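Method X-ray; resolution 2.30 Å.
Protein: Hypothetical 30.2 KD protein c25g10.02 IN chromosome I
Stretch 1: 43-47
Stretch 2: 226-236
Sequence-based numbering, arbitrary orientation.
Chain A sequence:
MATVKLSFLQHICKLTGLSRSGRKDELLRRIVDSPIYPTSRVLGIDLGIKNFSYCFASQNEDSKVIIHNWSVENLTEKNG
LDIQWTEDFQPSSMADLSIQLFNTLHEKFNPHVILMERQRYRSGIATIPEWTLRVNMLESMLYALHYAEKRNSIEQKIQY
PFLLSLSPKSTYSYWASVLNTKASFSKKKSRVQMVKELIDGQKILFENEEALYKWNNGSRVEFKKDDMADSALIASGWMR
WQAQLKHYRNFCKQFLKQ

Stretch 1, residues 43-47: LGIDL
Stretch 2 (226-236) DDMADSALIAS

Residues 43-47 form an extended strand that begins earlier in the chain, and residues 226-236 lie within a helix that continues beyond both ends of the stretch. The strand keeps phi between about -60° and -125° and psi between about 100° and 130°; the helix stays near -65/-40, with psi falling to about -55° at Asp230, Ile234 and Ala235. Backbone bonds of the i to i+4 type hold the helix together, among them Asp230 N to Asp226 O at 3.1 Å, Leu233 N to Ala229 O at 2.9 Å and Ala235 N to Ser231 O at 3.1 Å, while Ser231 N to Asp227 O, at 3.4 Å, is weak. The two axes approach to 7.3 Å, and their N-to-C directions make an angle of 136°, so the segments run roughly against each other but well short of antiparallel. The register follows: Gly44 CA lies 4.9 Å from Ala235 CA, and Asp46 CA lies 5.7 Å from Ser231 CA, one helical turn earlier.

The strand's alternation decides which residues meet the helix. Leu43 and Ile45 direct their CA-to-CB bonds away from it, with rotamers t,p and m,t respectively, whereas Asp46 points toward it. Leu47, also m,t, is out of reach. Gly44 sits where the CA atoms of the two segments come nearest. It has no side chain, and a CB built at its ideal position would point toward the helix and stand 3.2 Å from Ala235 CB and 3.5 Å from Ser231 O. Glycine therefore suits the place, and alanine is a fitting partner: its single methyl also points toward the strand, leaving Ala235 CB 4.5 Å from Gly44 CA. Ser231 CB also touches the glycine, 4.2 Å from Gly44 O.

Asp46 is the center of the polar contact and has the largest area covered by the opposing stretch. Its chi1 of -112° lies between wells, with chi2 at -49°. Asp230 also points toward the other segment, with chi1 at -149°, again off a well, and chi2 at 66°. The two carboxyl groups meet with Asp46 OD2 2.6 Å from Asp230 OD2. Two ionized acids would repel at this separation, so one group probably carries a proton, although the coordinates do not settle the matter. Asp46 OD2 is also 3.0 Å from Ser231 N, but the angle is too poor for a hydrogen bond.

Asp46 OD2 also lies 3.3 Å from Ile234 CD1. Ile234, in the m,t rotamer, extends its CD1 methyl to Asp46, and Ile234 CD1 is 4.3 Å from Ile45 O, so its aliphatic chain packs beside the acid pair. Ser231, with chi1 p, has a CA-to-CB bond directed sideways; its small side chain fits close to the strand, and its hydroxyl is satisfied by a hydrogen bond elsewhere in the structure. Farther along the helix, Ser236, also p, turns its OG back to Ala232 O at 2.8 Å, a hydrogen bond within the helix. Ala229 and Ala232 point away from the strand.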

# COMPACT_ATOMS: atom_id res chain seq x y z
N LEU A 43 -9.62 15.55 -9.12
CA LEU A 43 -8.89 15.71 -7.86
C LEU A 43 -7.42 15.31 -8.01
O LEU A 43 -7.09 14.13 -8.09
CB LEU A 43 -9.54 14.88 -6.75
CG LEU A 43 -8.84 14.97 -5.39
CD1 LEU A 43 -8.97 16.38 -4.83
CD2 LEU A 43 -9.45 13.95 -4.43
N GLY A 44 -6.55 16.31 -8.06
CA GLY A 44 -5.13 16.05 -8.17
C GLY A 44 -4.51 15.94 -6.79
O GLY A 44 -4.69 16.82 -5.95
N ILE A 45 -3.79 14.85 -6.55
CA ILE A 45 -3.17 14.63 -5.24
C ILE A 45 -1.66 14.42 -5.27
O ILE A 45 -1.14 13.61 -6.04
CB ILE A 45 -3.81 13.43 -4.53
CG1 ILE A 45 -5.28 13.71 -4.25
CG2 ILE A 45 -3.06 13.13 -3.24
CD1 ILE A 45 -6.02 12.53 -3.66
N ASP A 46 -0.97 15.16 -4.42
CA ASP A 46 0.48 15.06 -4.28
C ASP A 46 0.71 14.31 -2.98
O ASP A 46 0.60 14.90 -1.90
CB ASP A 46 1.10 16.45 -4.18
CG ASP A 46 1.93 16.79 -5.38
OD1 ASP A 46 2.78 15.96 -5.77
OD2 ASP A 46 1.75 17.90 -5.93
N LEU A 47 1.03 13.02 -3.08
CA LEU A 47 1.24 12.19 -1.90
C LEU A 47 2.37 12.63 -0.98
O LEU A 47 3.52 12.78 -1.40
CB LEU A 47 1.46 10.74 -2.30
CG LEU A 47 0.26 10.01 -2.91
CD1 LEU A 47 0.68 8.64 -3.39
CD2 LEU A 47 -0.85 9.91 -1.87
N ASP A 226 4.93 26.33 -2.87
CA ASP A 226 5.57 25.35 -3.73
C ASP A 226 4.78 24.05 -3.76
O ASP A 226 4.59 23.46 -4.82
CB ASP A 226 6.99 25.09 -3.25
CG ASP A 226 7.84 26.35 -3.23
OD1 ASP A 226 8.39 26.70 -4.29
OD2 ASP A 226 7.92 26.99 -2.16
N ASP A 227 4.30 23.61 -2.61
CA ASP A 227 3.53 22.38 -2.55
C ASP A 227 2.17 22.54 -3.21
O ASP A 227 1.70 21.62 -3.89
CB ASP A 227 3.37 21.91 -1.09
CG ASP A 227 4.71 21.51 -0.46
OD1 ASP A 227 5.69 21.34 -1.21
OD2 ASP A 227 4.77 21.36 0.78
N MET A 228 1.54 23.70 -3.04
CA MET A 228 0.23 23.95 -3.66
C MET A 228 0.38 24.05 -5.17
O MET A 228 -0.46 23.57 -5.93
CB MET A 228 -0.38 25.27 -3.15
CG MET A 228 -0.74 25.29 -1.67
SD MET A 228 -1.76 26.73 -1.27
CE MET A 228 -0.55 28.01 -1.17
N ALA A 229 1.45 24.71 -5.61
CA ALA A 229 1.71 24.88 -7.03
C ALA A 229 1.89 23.51 -7.65
O ALA A 229 1.44 23.25 -8.77
CB ALA A 229 2.95 25.73 -7.24
N ASP A 230 2.54 22.61 -6.92
CA ASP A 230 2.78 21.27 -7.42
C ASP A 230 1.47 20.55 -7.78
O ASP A 230 1.32 20.06 -8.90
CB ASP A 230 3.55 20.45 -6.39
CG ASP A 230 4.45 19.42 -7.03
OD1 ASP A 230 5.42 19.84 -7.71
OD2 ASP A 230 4.20 18.20 -6.87
N SER A 231 0.52 20.50 -6.84
CA SER A 231 -0.74 19.83 -7.13
C SER A 231 -1.55 20.56 -8.21
O SER A 231 -2.26 19.93 -8.98
CB SER A 231 -1.59 19.67 -5.85
OG SER A 231 -1.96 20.92 -5.31
N ALA A 232 -1.43 21.88 -8.26
CA ALA A 232 -2.16 22.65 -9.26
C ALA A 232 -1.62 22.34 -10.66
O ALA A 232 -2.38 22.28 -11.62
CB ALA A 232 -2.04 24.15 -8.97
N LEU A 233 -0.31 22.13 -10.77
CA LEU A 233 0.30 21.81 -12.06
C LEU A 233 -0.05 20.40 -12.48
O LEU A 233 -0.09 20.09 -13.67
CB LEU A 233 1.82 21.97 -12.00
CG LEU A 233 2.36 23.40 -11.88
CD1 LEU A 233 3.82 23.36 -11.51
CD2 LEU A 233 2.14 24.14 -13.19
N ILE A 234 -0.29 19.53 -11.50
CA ILE A 234 -0.66 18.15 -11.80
C ILE A 234 -2.06 18.14 -12.43
O ILE A 234 -2.24 17.63 -13.53
CB ILE A 234 -0.67 17.29 -10.51
CG1 ILE A 234 0.77 17.04 -10.05
CG2 ILE A 234 -1.38 15.97 -10.77
CD1 ILE A 234 0.86 16.28 -8.72
N ALA A 235 -3.03 18.71 -11.71
CA ALA A 235 -4.41 18.75 -12.18
C ALA A 235 -4.56 19.50 -13.50
O ALA A 235 -5.08 18.95 -14.47
CB ALA A 235 -5.30 19.40 -11.13
N SER A 236 -4.11 20.76 -13.54
CA SER A 236 -4.23 21.55 -14.75
C SER A 236 -3.45 20.93 -15.90
O SER A 236 -3.89 20.98 -17.05
CB SER A 236 -3.75 22.99 -14.51
OG SER A 236 -2.36 23.05 -14.28